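Local coordinates for protein putative 6-phosphogluconolactonase (PDB 3LHI) that probably hydrolyses 6-phosphogluconolactone to 6-phosphogluconate, the second step of the oxidative pentose phosphate pathway, at residues D129-G134 and D181-T186. Numbering follows the deposited sequence. Where two conformers were deposited one is given.
Sequences DVLILG and DAIAHT
Thr186 OG1 donates to Ala182 O at 2.9 Å, just past the C-terminal end of helix 180-184; the same carbonyl oxygen also accepts from Gln127 NE2. The donor lies 23° from the carbonyl plane. With chi1 at -64°, OG1 sits beside the backbone N and CG2 anti to it. The hydroxyl thus faces its own helix, while the methyl faces residues 129-131: CG2 lies 3.7 Å from Leu131 CB and equally 3.7 Å from Asp129 O, a van der Waals approach to the backbone of Asp129. One residue earlier, His185 ND1 donates to Asp181 O at 2.7 Å, in the plane of its ring, and His185 N shares that acceptor. The setting is the mixed sheet of a Rossmann-like fold: the chain runs from this helix into strand 188-194, which pairs in parallel with 130-133 through backbone bonds of Asp129 and Leu131 to His188. The CB bonds of Leu131 and Leu133 are directed toward 181-186, whereas Val130 and Ile132 pack on helix 11-33. Ile183 supplies the helix side, its CG2 3.8 Å from Leu131 CD2 and 4.1 Å from Leu133 CD1, so one methyl meets both leucines. Asp129 OD1 forms a salt bridge with Lys33 NZ, and OD2 accepts from Val37 N.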
loop_
_atom_site.group_PDB
_atom_site.type_symbol
_atom_site.label_atom_id
_atom_site.label_comp_id
_atom_site.label_asym_id
_atom_site.label_seq_id
_atom_site.Cartn_x
_atom_site.Cartn_y
_atom_site.Cartn_z
ATOM N N ASP A 129 -4.399 -10.197 -1.050
ATOM C CA ASP A 129 -5.836 -10.284 -1.239
ATOM C C ASP A 129 -6.486 -8.930 -1.064
ATOM O O ASP A 129 -7.503 -8.614 -1.685
ATOM C CB ASP A 129 -6.431 -11.247 -0.239
ATOM C CG ASP A 129 -5.866 -12.608 -0.402
ATOM O OD1 ASP A 129 -6.073 -13.163 -1.535
ATOM O OD2 ASP A 129 -5.203 -13.126 0.520
ATOM N N VAL A 130 -5.917 -8.116 -0.160
ATOM C CA VAL A 130 -6.469 -6.790 0.188
ATOM C C VAL A 130 -5.295 -5.814 0.200
ATOM O O VAL A 130 -4.265 -6.109 0.829
ATOM C CB VAL A 130 -7.200 -6.801 1.550
ATOM C CG1 VAL A 130 -7.772 -5.397 1.865
ATOM C CG2 VAL A 130 -8.317 -7.866 1.570
ATOM N N LEU A 131 -5.448 -4.700 -0.485
ATOM C CA LEU A 131 -4.408 -3.660 -0.584
ATOM C C LEU A 131 -5.024 -2.333 -0.194
ATOM O O LEU A 131 -6.110 -1.988 -0.667
ATOM C CB LEU A 131 -3.905 -3.599 -2.031
ATOM C CG LEU A 131 -3.084 -2.387 -2.441
ATOM C CD1 LEU A 131 -1.726 -2.293 -1.676
ATOM C CD2 LEU A 131 -2.822 -2.448 -3.967
ATOM N N ILE A 132 -4.357 -1.579 0.682
ATOM C CA ILE A 132 -4.737 -0.183 0.918
ATOM C C ILE A 132 -3.604 0.713 0.400
ATOM O O ILE A 132 -2.444 0.635 0.833
ATOM C CB ILE A 132 -5.092 0.180 2.383
ATOM C CG1 ILE A 132 -6.160 -0.748 2.966
ATOM C CG2 ILE A 132 -5.559 1.660 2.455
ATOM C CD1 ILE A 132 -5.629 -2.039 3.477
ATOM N N LEU A 133 -3.999 1.527 -0.573
ATOM C CA LEU A 133 -3.177 2.544 -1.197
ATOM C C LEU A 133 -3.374 3.904 -0.549
ATOM O O LEU A 133 -4.401 4.149 0.109
ATOM C CB LEU A 133 -3.538 2.646 -2.678
ATOM C CG LEU A 133 -3.164 1.453 -3.561
ATOM C CD1 LEU A 133 -3.699 1.645 -4.966
ATOM C CD2 LEU A 133 -1.656 1.256 -3.548
ATOM N N GLY A 134 -2.388 4.764 -0.706
ATOM C CA GLY A 134 -2.533 6.165 -0.485
ATOM C C GLY A 134 -2.198 6.905 -1.770
ATOM O O GLY A 134 -1.958 6.292 -2.807
ATOM N N ASP A 181 0.931 -4.043 -12.242
ATOM C CA ASP A 181 0.350 -5.397 -12.406
ATOM C C ASP A 181 -0.034 -5.987 -11.078
ATOM O O ASP A 181 -1.109 -6.600 -10.947
ATOM C CB ASP A 181 1.350 -6.294 -13.151
ATOM C CG ASP A 181 0.859 -7.703 -13.326
ATOM O OD1 ASP A 181 1.139 -8.540 -12.448
ATOM O OD2 ASP A 181 0.243 -7.939 -14.363
ATOM N N ALA A 182 0.834 -5.890 -10.099
ATOM C CA ALA A 182 0.579 -6.450 -8.784
ATOM C C ALA A 182 -0.645 -5.791 -8.151
ATOM O O ALA A 182 -1.478 -6.487 -7.549
ATOM C CB ALA A 182 1.824 -6.315 -7.848
ATOM N N ILE A 183 -0.749 -4.477 -8.269
ATOM C CA ILE A 183 -1.900 -3.760 -7.734
ATOM C C ILE A 183 -3.163 -4.179 -8.405
ATOM O O ILE A 183 -4.168 -4.495 -7.745
ATOM C CB ILE A 183 -1.684 -2.206 -7.872
ATOM C CG1 ILE A 183 -0.509 -1.786 -7.015
ATOM C CG2 ILE A 183 -2.970 -1.423 -7.594
ATOM C CD1 ILE A 183 -0.036 -0.295 -7.263
ATOM N N ALA A 184 -3.125 -4.242 -9.743
ATOM C CA ALA A 184 -4.310 -4.523 -10.530
ATOM C C ALA A 184 -4.860 -5.930 -10.266
ATOM O O ALA A 184 -6.070 -6.129 -10.450
ATOM C CB ALA A 184 -4.024 -4.342 -12.010
ATOM N N HIS A 185 -3.991 -6.856 -9.889
ATOM C CA HIS A 185 -4.388 -8.247 -9.665
ATOM C C HIS A 185 -4.640 -8.579 -8.208
ATOM O O HIS A 185 -4.770 -9.742 -7.800
ATOM C CB HIS A 185 -3.402 -9.230 -10.312
ATOM C CG HIS A 185 -3.411 -9.143 -11.789
ATOM N ND1 HIS A 185 -2.718 -8.160 -12.466
ATOM C CD2 HIS A 185 -4.115 -9.837 -12.720
ATOM C CE1 HIS A 185 -2.966 -8.279 -13.768
ATOM N NE2 HIS A 185 -3.809 -9.293 -13.944
ATOM N N THR A 186 -4.750 -7.537 -7.383
ATOM C CA THR A 186 -5.154 -7.674 -5.993
ATOM C C THR A 186 -6.705 -7.683 -5.973
ATOM O O THR A 186 -7.341 -6.816 -6.530
ATOM C CB THR A 186 -4.607 -6.518 -5.139
ATOM O OG1 THR A 186 -3.178 -6.609 -5.148
ATOM C CG2 THR A 186 -5.092 -6.664 -3.730
#